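Local coordinates for inositol monophosphatase family protein (Staphylococcus aureus, PDB 5I3S) that probably hydrolyses the phosphate ester of inositol monophosphate or a related sugar phosphate, as a metal-dependent phosphatase of the FIG superfamily, at residues L226-N237 and L262-F270; P84-V92 and R179-E187. All blocks are in the same frame, centred on the assembly; numbering follows the deposited sequence.

Contact 1 of 2, residues L226-N237 and L262-F270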
loop_
_atom_site.group_PDB
_atom_site.type_symbol
_atom_site.label_atom_id
_atom_site.label_comp_id
_atom_site.label_asym_id
_atom_site.label_seq_id
_atom_site.Cartn_x
_atom_site.Cartn_y
_atom_site.Cartn_z
ATOM N N LEU A 226 -15.838 0.283 15.860
ATOM C CA LEU A 226 -15.732 1.730 15.992
ATOM C C LEU A 226 -16.411 2.300 17.234
ATOM O O LEU A 226 -16.139 3.453 17.597
ATOM C CB LEU A 226 -16.234 2.435 14.748
ATOM C CG LEU A 226 -15.406 2.194 13.456
ATOM C CD1 LEU A 226 -16.127 2.799 12.266
ATOM C CD2 LEU A 226 -13.970 2.696 13.511
ATOM N N LEU A 227 -17.285 1.500 17.870
ATOM C CA LEU A 227 -17.932 1.874 19.124
ATOM C C LEU A 227 -17.163 1.320 20.337
ATOM O O LEU A 227 -17.690 1.380 21.441
ATOM C CB LEU A 227 -19.342 1.313 19.147
ATOM C CG LEU A 227 -20.171 1.707 17.937
ATOM C CD1 LEU A 227 -21.565 1.064 17.953
ATOM C CD2 LEU A 227 -20.257 3.224 17.868
ATOM N N GLY A 228 -15.988 0.716 20.122
ATOM C CA GLY A 228 -15.217 0.057 21.179
ATOM C C GLY A 228 -15.719 -1.312 21.640
ATOM O O GLY A 228 -15.311 -1.784 22.687
ATOM N N GLU A 229 -16.624 -1.934 20.879
ATOM C CA GLU A 229 -17.189 -3.215 21.264
ATOM C C GLU A 229 -16.281 -4.320 20.737
ATOM O O GLU A 229 -15.654 -4.169 19.698
ATOM C CB GLU A 229 -18.606 -3.399 20.681
ATOM C CG GLU A 229 -19.571 -2.235 20.913
ATOM C CD GLU A 229 -20.860 -2.293 20.079
ATOM O OE1 GLU A 229 -21.816 -1.562 20.388
ATOM O OE2 GLU A 229 -20.969 -3.049 19.111
ATOM N N PRO A 230 -16.195 -5.444 21.443
ATOM C CA PRO A 230 -15.286 -6.506 20.981
ATOM C C PRO A 230 -15.692 -7.143 19.647
ATOM O O PRO A 230 -16.878 -7.256 19.393
ATOM C CB PRO A 230 -15.388 -7.578 22.102
ATOM C CG PRO A 230 -16.626 -7.229 22.902
ATOM C CD PRO A 230 -16.771 -5.720 22.776
ATOM N N LEU A 231 -14.722 -7.624 18.864
ATOM C CA LEU A 231 -14.999 -8.332 17.616
ATOM C C LEU A 231 -15.229 -9.773 17.887
ATOM O O LEU A 231 -14.568 -10.360 18.706
ATOM C CB LEU A 231 -13.832 -8.237 16.632
ATOM C CG LEU A 231 -13.493 -6.815 16.247
ATOM C CD1 LEU A 231 -12.242 -6.787 15.392
ATOM C CD2 LEU A 231 -14.662 -6.161 15.542
ATOM N N THR A 232 -16.167 -10.351 17.169
ATOM C CA THR A 232 -16.479 -11.748 17.303
ATOM C C THR A 232 -16.732 -12.232 15.899
ATOM O O THR A 232 -16.920 -11.422 14.987
ATOM C CB THR A 232 -17.736 -12.005 18.185
ATOM O OG1 THR A 232 -18.898 -11.421 17.583
ATOM C CG2 THR A 232 -17.560 -11.415 19.589
ATOM N N ILE A 233 -16.772 -13.552 15.731
ATOM C CA ILE A 233 -16.999 -14.159 14.419
ATOM C C ILE A 233 -18.474 -14.427 14.126
ATOM O O ILE A 233 -18.803 -15.020 13.114
ATOM C CB ILE A 233 -16.112 -15.409 14.192
ATOM C CG1 ILE A 233 -16.340 -16.464 15.287
ATOM C CG2 ILE A 233 -14.657 -14.974 14.167
ATOM C CD1 ILE A 233 -16.009 -17.860 14.795
ATOM N N SER A 234 -19.367 -13.917 14.968
ATOM C CA SER A 234 -20.792 -14.157 14.805
ATOM C C SER A 234 -21.405 -13.216 13.783
ATOM O O SER A 234 -22.496 -13.480 13.290
ATOM C CB SER A 234 -21.507 -14.004 16.172
ATOM O OG SER A 234 -21.282 -12.698 16.713
ATOM N N GLY A 235 -20.761 -12.091 13.510
ATOM C CA GLY A 235 -21.221 -11.216 12.452
ATOM C C GLY A 235 -20.219 -10.228 11.850
ATOM O O GLY A 235 -19.141 -9.988 12.389
ATOM N N PRO A 236 -20.576 -9.637 10.704
ATOM C CA PRO A 236 -19.744 -8.548 10.200
ATOM C C PRO A 236 -19.673 -7.385 11.216
ATOM O O PRO A 236 -20.540 -7.291 12.090
ATOM C CB PRO A 236 -20.480 -8.104 8.928
ATOM C CG PRO A 236 -21.931 -8.518 9.163
ATOM C CD PRO A 236 -21.807 -9.823 9.901
ATOM N N ASN A 237 -18.658 -6.533 11.102
ATOM C CA ASN A 237 -18.522 -5.377 11.972
ATOM C C ASN A 237 -17.635 -4.272 11.377
ATOM O O ASN A 237 -16.871 -4.507 10.426
ATOM C CB ASN A 237 -17.928 -5.830 13.312
ATOM C CG ASN A 237 -18.614 -5.195 14.507
ATOM O OD1 ASN A 237 -19.003 -3.995 14.501
ATOM N ND2 ASN A 237 -18.761 -5.999 15.550
ATOM N N LEU A 262 -21.880 7.499 15.095
ATOM C CA LEU A 262 -21.377 6.159 14.784
ATOM C C LEU A 262 -22.404 5.077 15.133
ATOM O O LEU A 262 -22.568 4.099 14.350
ATOM C CB LEU A 262 -20.053 5.850 15.498
ATOM C CG LEU A 262 -18.828 6.598 14.988
ATOM C CD1 LEU A 262 -17.718 6.510 16.016
ATOM C CD2 LEU A 262 -18.361 6.017 13.676
ATOM N N ILE A 263 -23.137 5.240 16.257
ATOM C CA ILE A 263 -24.209 4.233 16.574
ATOM C C ILE A 263 -25.245 4.166 15.473
ATOM O O ILE A 263 -25.662 3.064 15.050
ATOM C CB ILE A 263 -24.913 4.479 17.934
ATOM C CG1 ILE A 263 -23.949 4.141 19.092
ATOM C CG2 ILE A 263 -26.184 3.678 18.070
ATOM C CD1 ILE A 263 -24.218 5.029 20.275
ATOM N N GLN A 264 -25.643 5.342 14.997
ATOM C CA GLN A 264 -26.679 5.403 13.988
ATOM C C GLN A 264 -26.196 4.732 12.688
ATOM O O GLN A 264 -26.908 3.925 12.137
ATOM C CB GLN A 264 -27.150 6.829 13.736
ATOM C CG GLN A 264 -28.086 6.921 12.534
ATOM C CD GLN A 264 -29.041 8.093 12.630
ATOM O OE1 GLN A 264 -29.848 8.182 13.575
ATOM N NE2 GLN A 264 -28.966 9.006 11.653
ATOM N N LEU A 265 -24.986 5.076 12.224
ATOM C CA LEU A 265 -24.360 4.397 11.076
ATOM C C LEU A 265 -24.344 2.899 11.249
ATOM O O LEU A 265 -24.819 2.120 10.372
ATOM C CB LEU A 265 -22.927 4.879 10.869
ATOM C CG LEU A 265 -22.748 6.312 10.357
ATOM C CD1 LEU A 265 -21.272 6.530 10.172
ATOM C CD2 LEU A 265 -23.500 6.581 9.053
ATOM N N HIS A 266 -23.837 2.495 12.399
ATOM C CA HIS A 266 -23.766 1.078 12.733
ATOM C C HIS A 266 -25.126 0.378 12.634
ATOM O O HIS A 266 -25.218 -0.692 12.028
ATOM C CB HIS A 266 -23.155 0.910 14.141
ATOM C CG HIS A 266 -22.947 -0.508 14.529
ATOM N ND1 HIS A 266 -21.735 -1.152 14.375
ATOM C CD2 HIS A 266 -23.812 -1.431 15.007
ATOM C CE1 HIS A 266 -21.860 -2.401 14.783
ATOM N NE2 HIS A 266 -23.111 -2.597 15.154
ATOM N N GLU A 267 -26.173 0.944 13.246
ATOM C CA GLU A 267 -27.505 0.313 13.181
ATOM C C GLU A 267 -28.017 0.275 11.718
ATOM O O GLU A 267 -28.552 -0.748 11.266
ATOM C CB GLU A 267 -28.524 0.988 14.117
ATOM C CG GLU A 267 -28.203 0.835 15.597
ATOM C CD GLU A 267 -28.329 -0.597 16.105
ATOM O OE1 GLU A 267 -28.992 -1.416 15.434
ATOM O OE2 GLU A 267 -27.769 -0.921 17.183
ATOM N N GLN A 268 -27.807 1.355 10.979
ATOM C CA GLN A 268 -28.240 1.396 9.555
ATOM C C GLN A 268 -27.552 0.321 8.673
ATOM O O GLN A 268 -28.177 -0.247 7.751
ATOM C CB GLN A 268 -28.027 2.816 8.963
ATOM C CG GLN A 268 -28.923 3.874 9.581
ATOM C CD GLN A 268 -28.503 5.309 9.293
ATOM O OE1 GLN A 268 -29.268 6.234 9.577
ATOM N NE2 GLN A 268 -27.306 5.514 8.721
ATOM N N ARG A 269 -26.284 0.026 8.979
ATOM C CA ARG A 269 -25.465 -0.923 8.205
ATOM C C ARG A 269 -25.746 -2.383 8.607
ATOM O O ARG A 269 -25.917 -3.239 7.744
ATOM C CB ARG A 269 -23.983 -0.571 8.403
ATOM C CG ARG A 269 -23.018 -1.160 7.387
ATOM C CD ARG A 269 -21.586 -0.795 7.725
ATOM N NE ARG A 269 -21.134 0.430 7.073
ATOM C CZ ARG A 269 -20.758 0.520 5.787
ATOM N NH1 ARG A 269 -20.797 -0.541 4.969
ATOM N NH2 ARG A 269 -20.344 1.697 5.299
ATOM N N PHE A 270 -25.880 -2.643 9.909
ATOM C CA PHE A 270 -25.884 -4.016 10.458
ATOM C C PHE A 270 -27.199 -4.550 11.067
ATOM O O PHE A 270 -27.392 -5.762 11.120
ATOM C CB PHE A 270 -24.754 -4.176 11.522
ATOM C CG PHE A 270 -23.389 -3.879 10.991
ATOM C CD1 PHE A 270 -22.862 -4.653 9.947
ATOM C CD2 PHE A 270 -22.621 -2.834 11.521
ATOM C CE1 PHE A 270 -21.598 -4.379 9.433
ATOM C CE2 PHE A 270 -21.360 -2.545 11.009
ATOM C CZ PHE A 270 -20.859 -3.316 9.955
#

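Contact 2 of 2, residues P84-V92 and R179-E187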
loop_
_atom_site.group_PDB
_atom_site.type_symbol
_atom_site.label_atom_id
_atom_site.label_comp_id
_atom_site.label_asym_id
_atom_site.label_seq_id
_atom_site.Cartn_x
_atom_site.Cartn_y
_atom_site.Cartn_z
ATOM N N PRO A 84 -10.833 -17.553 1.067
ATOM C CA PRO A 84 -9.955 -18.083 0.012
ATOM C C PRO A 84 -9.078 -17.009 -0.625
ATOM O O PRO A 84 -7.900 -17.259 -0.747
ATOM C CB PRO A 84 -10.937 -18.722 -0.994
ATOM C CG PRO A 84 -12.265 -18.175 -0.599
ATOM C CD PRO A 84 -12.202 -18.063 0.888
ATOM N N ILE A 85 -9.627 -15.830 -0.965
ATOM C CA ILE A 85 -8.853 -14.701 -1.500
ATOM C C ILE A 85 -9.309 -13.385 -0.873
ATOM O O ILE A 85 -10.339 -12.847 -1.249
ATOM C CB ILE A 85 -8.963 -14.596 -3.029
ATOM C CG1 ILE A 85 -8.451 -15.881 -3.731
ATOM C CG2 ILE A 85 -8.191 -13.389 -3.569
ATOM C CD1 ILE A 85 -8.974 -16.045 -5.173
ATOM N N ASP A 86 -8.554 -12.886 0.107
ATOM C CA ASP A 86 -8.760 -11.579 0.642
ATOM C C ASP A 86 -7.890 -10.535 -0.078
ATOM O O ASP A 86 -6.656 -10.608 -0.017
ATOM C CB ASP A 86 -8.442 -11.528 2.154
ATOM C CG ASP A 86 -8.958 -10.219 2.800
ATOM O OD1 ASP A 86 -9.950 -9.650 2.304
ATOM O OD2 ASP A 86 -8.363 -9.730 3.759
ATOM N N GLY A 87 -8.545 -9.542 -0.675
ATOM C CA GLY A 87 -7.943 -8.669 -1.623
ATOM C C GLY A 87 -8.197 -9.085 -3.070
ATOM O O GLY A 87 -7.264 -9.104 -3.897
ATOM N N THR A 88 -9.453 -9.367 -3.404
ATOM C CA THR A 88 -9.742 -9.830 -4.760
ATOM C C THR A 88 -9.380 -8.780 -5.832
ATOM O O THR A 88 -8.881 -9.131 -6.906
ATOM C CB THR A 88 -11.218 -10.298 -4.938
ATOM O OG1 THR A 88 -12.081 -9.290 -4.458
ATOM C CG2 THR A 88 -11.540 -11.528 -4.114
ATOM N N LEU A 89 -9.633 -7.506 -5.574
ATOM C CA LEU A 89 -9.178 -6.501 -6.494
ATOM C C LEU A 89 -7.667 -6.466 -6.647
ATOM O O LEU A 89 -7.172 -6.264 -7.768
ATOM C CB LEU A 89 -9.657 -5.087 -6.122
ATOM C CG LEU A 89 -11.104 -4.705 -6.437
ATOM C CD1 LEU A 89 -11.405 -3.269 -6.001
ATOM C CD2 LEU A 89 -11.411 -4.923 -7.916
ATOM N N ASN A 90 -6.914 -6.603 -5.550
ATOM C CA ASN A 90 -5.445 -6.753 -5.683
ATOM C C ASN A 90 -5.108 -7.941 -6.634
ATOM O O ASN A 90 -4.354 -7.794 -7.567
ATOM C CB ASN A 90 -4.738 -6.853 -4.302
ATOM C CG ASN A 90 -4.730 -5.513 -3.535
ATOM O OD1 ASN A 90 -5.120 -4.473 -4.054
ATOM N ND2 ASN A 90 -4.285 -5.550 -2.305
ATOM N N PHE A 91 -5.698 -9.097 -6.386
ATOM C CA PHE A 91 -5.562 -10.218 -7.250
ATOM C C PHE A 91 -5.899 -9.876 -8.724
ATOM O O PHE A 91 -5.100 -10.175 -9.632
ATOM C CB PHE A 91 -6.428 -11.367 -6.732
ATOM C CG PHE A 91 -6.379 -12.606 -7.576
ATOM C CD1 PHE A 91 -5.757 -13.738 -7.103
ATOM C CD2 PHE A 91 -6.984 -12.642 -8.852
ATOM C CE1 PHE A 91 -5.733 -14.898 -7.865
ATOM C CE2 PHE A 91 -6.965 -13.797 -9.619
ATOM C CZ PHE A 91 -6.344 -14.931 -9.119
ATOM N N VAL A 92 -7.059 -9.274 -8.973
ATOM C CA VAL A 92 -7.442 -8.995 -10.362
ATOM C C VAL A 92 -6.470 -8.017 -11.012
ATOM O O VAL A 92 -5.979 -8.305 -12.103
ATOM C CB VAL A 92 -8.897 -8.485 -10.475
ATOM C CG1 VAL A 92 -9.230 -7.935 -11.876
ATOM C CG2 VAL A 92 -9.846 -9.619 -10.134
ATOM N N ARG A 179 -2.094 5.349 4.713
ATOM C CA ARG A 179 -1.790 4.296 3.765
ATOM C C ARG A 179 -3.059 3.471 3.541
ATOM O O ARG A 179 -3.971 3.510 4.345
ATOM C CB ARG A 179 -0.693 3.372 4.335
ATOM C CG ARG A 179 0.598 4.049 4.727
ATOM C CD ARG A 179 1.367 4.515 3.480
ATOM N NE ARG A 179 2.641 5.137 3.824
ATOM C CZ ARG A 179 2.840 6.425 4.063
ATOM N NH1 ARG A 179 1.845 7.333 3.990
ATOM N NH2 ARG A 179 4.071 6.835 4.343
ATOM N N ALA A 180 -3.100 2.709 2.447
ATOM C CA ALA A 180 -4.172 1.756 2.176
ATOM C C ALA A 180 -3.696 0.777 1.129
ATOM O O ALA A 180 -3.255 1.176 0.036
ATOM C CB ALA A 180 -5.427 2.483 1.655
ATOM N N TYR A 181 -3.806 -0.496 1.453
ATOM C CA TYR A 181 -3.168 -1.572 0.700
ATOM C C TYR A 181 -4.147 -2.493 0.053
ATOM O O TYR A 181 -3.792 -3.222 -0.855
ATOM C CB TYR A 181 -2.226 -2.346 1.622
ATOM C CG TYR A 181 -1.127 -1.482 2.272
ATOM C CD1 TYR A 181 -0.214 -0.757 1.499
ATOM C CD2 TYR A 181 -0.962 -1.445 3.645
ATOM C CE1 TYR A 181 0.805 0.007 2.086
ATOM C CE2 TYR A 181 0.046 -0.684 4.246
ATOM C CZ TYR A 181 0.920 0.054 3.460
ATOM O OH TYR A 181 1.902 0.797 4.069
ATOM N N GLY A 182 -5.394 -2.481 0.517
ATOM C CA GLY A 182 -6.488 -3.128 -0.209
ATOM C C GLY A 182 -6.729 -4.577 0.198
ATOM O O GLY A 182 -7.556 -5.222 -0.435
ATOM N N SER A 183 -5.998 -5.089 1.200
ATOM C CA SER A 183 -6.284 -6.393 1.776
ATOM C C SER A 183 -6.410 -6.359 3.291
ATOM O O SER A 183 -5.414 -6.342 3.999
ATOM C CB SER A 183 -5.180 -7.363 1.449
ATOM O OG SER A 183 -5.400 -8.546 2.197
ATOM N N ALA A 184 -7.630 -6.445 3.792
ATOM C CA ALA A 184 -7.888 -6.274 5.199
ATOM C C ALA A 184 -7.074 -7.185 6.096
ATOM O O ALA A 184 -6.514 -6.724 7.097
ATOM C CB ALA A 184 -9.370 -6.397 5.484
ATOM N N ALA A 185 -6.958 -8.458 5.705
ATOM C CA ALA A 185 -6.191 -9.424 6.493
ATOM C C ALA A 185 -4.707 -9.061 6.562
ATOM O O ALA A 185 -4.071 -9.154 7.657
ATOM C CB ALA A 185 -6.362 -10.816 5.908
ATOM N N LEU A 186 -4.158 -8.643 5.408
ATOM C CA LEU A 186 -2.769 -8.126 5.358
ATOM C C LEU A 186 -2.594 -6.770 6.060
ATOM O O LEU A 186 -1.543 -6.490 6.610
ATOM C CB LEU A 186 -2.221 -8.096 3.926
ATOM C CG LEU A 186 -1.964 -9.520 3.405
ATOM C CD1 LEU A 186 -1.810 -9.524 1.871
ATOM C CD2 LEU A 186 -0.769 -10.164 4.105
ATOM N N GLU A 187 -3.620 -5.929 6.065
ATOM C CA GLU A 187 -3.543 -4.662 6.838
ATOM C C GLU A 187 -3.529 -4.883 8.364
ATOM O O GLU A 187 -2.845 -4.180 9.096
ATOM C CB GLU A 187 -4.635 -3.675 6.399
ATOM C CG GLU A 187 -4.284 -3.018 5.061
ATOM C CD GLU A 187 -5.481 -2.634 4.223
ATOM O OE1 GLU A 187 -6.473 -3.415 4.106
ATOM O OE2 GLU A 187 -5.431 -1.546 3.663
HETATM O O HOH W 1 -10.392 -6.736 1.807
HETATM O O HOH W 2 -8.139 -6.032 -3.276
#

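Contact 1 of 2, residues L226-N237 and L262-F270
Leu227 and Pro236 of the loop between antiparallel strands 222-224 and 237-242, with Asn237 where the second strand starts, meet one face of the last helix, 259-270, through Leu262, His266 and Phe270. Leu227 CD2 lies 3.5 Å from Leu262 CB, the two side chains running past each other in opposite senses. The other methyl, CD1, lies over one face of the His266 imidazole, toward its rim, 4.0 Å from His266 CG; a branched aliphatic residue suits this place because it can serve both helix residues. Spaced four residues apart, Leu262, His266 and Phe270 form a stripe, so one side of the helix lies along the connection between the two strands at that end of the five-stranded sheet. His266 holds CG anti to its own N (chi1 -176°), which carries the ring toward the loop, and Phe270 CD2 lies against its second face. At the ring edge Asn237 OD1 sits in plane, 3.3 Å from His266 CE1, the amide turned 51° from the imidazole; this oxygen is the acceptor of Asn225 ND2. The Phe270 ring tip, CZ, reaches Asn237 CA at 3.7 Å. Pro236 O lies over one face of that ring, toward the rim, and Pro236 CB meets Phe270 CE1 at 3.9 Å, a flat ring and a rigid proline suiting this largely apolar end.

Contact 2 of 2, residues P84-V92 and R179-E187
This buried polar contact brings the starts of two helices, 88-94 and 184-193, together between the two sheets of the fold, with Asp86 reaching Ala185 and Asn90 reaching Tyr181. Asp86 holds CG anti to its N (chi1 -167°), aiming the carboxylate at the first turn of helix 184-193. There Ala185 N donates to Asp86 OD2 at 2.7 Å, meeting that oxygen nearly head-on along its C-O bond. The carboxylate packs tightly against Ala185 CB as it takes this N-H, and a side chain ending at CB adds no further bulk there. The other oxygen, OD1, takes a water that is held weakly by Ala184 N. Ser183 is the N-cap: OG receives a weak bond from Leu186 N and itself donates to Asp86 O at 3.3 Å, from above the carbonyl plane. Asn90 ND2 donates to Tyr181 O at 2.8 Å, nearly straight (167°) and within both the carbonyl and amide planes. Its flat amide is clamped further by Asn97 O on ND2 and by Arg179 of the second subunit on OD1. A second water bridges Asn90 N and Gly182 O. Gly87 and Gly182 both have positive phi, backbone angles that suit glycine, and Gly182 packs close to the Asn90 amide. Glu187 OE2 accepts from Tyr181 N, bracing the turn. A phosphate ion, probably from the crystallisation liquor, lies beside Gly182. Asp83 and Asp208 bring further carboxylates close to Asp86 OD1, a gathering of negative charge consistent with the metal site of inositol monophosphatases, whose signature Asp-Pro-Ile-Asp-Gly-Thr here meets the Gly-Ser-Ala-Ala segment.

How the contacts relate
Contact 2 is buried and nearer the centre of the chain than contact 1, which is only partly buried; their centres are 21 Å apart and their nearest atoms about 9 Å, so they do not touch. They also follow one another along the chain. Contact 1 ties the strand-joining loop to the C-terminal helix mainly by apolar and aromatic packing, as fits a place toward the outside of the fold. Contact 2 joins two helix starts by directed hydrogen bonds and bound waters, the chemistry expected around a probable active site, and reaches the second subunit, which contact 1 does not. Both use helices, but different parts of them: the flank of one helix in contact 1, the N-terminal ends of two in contact 2.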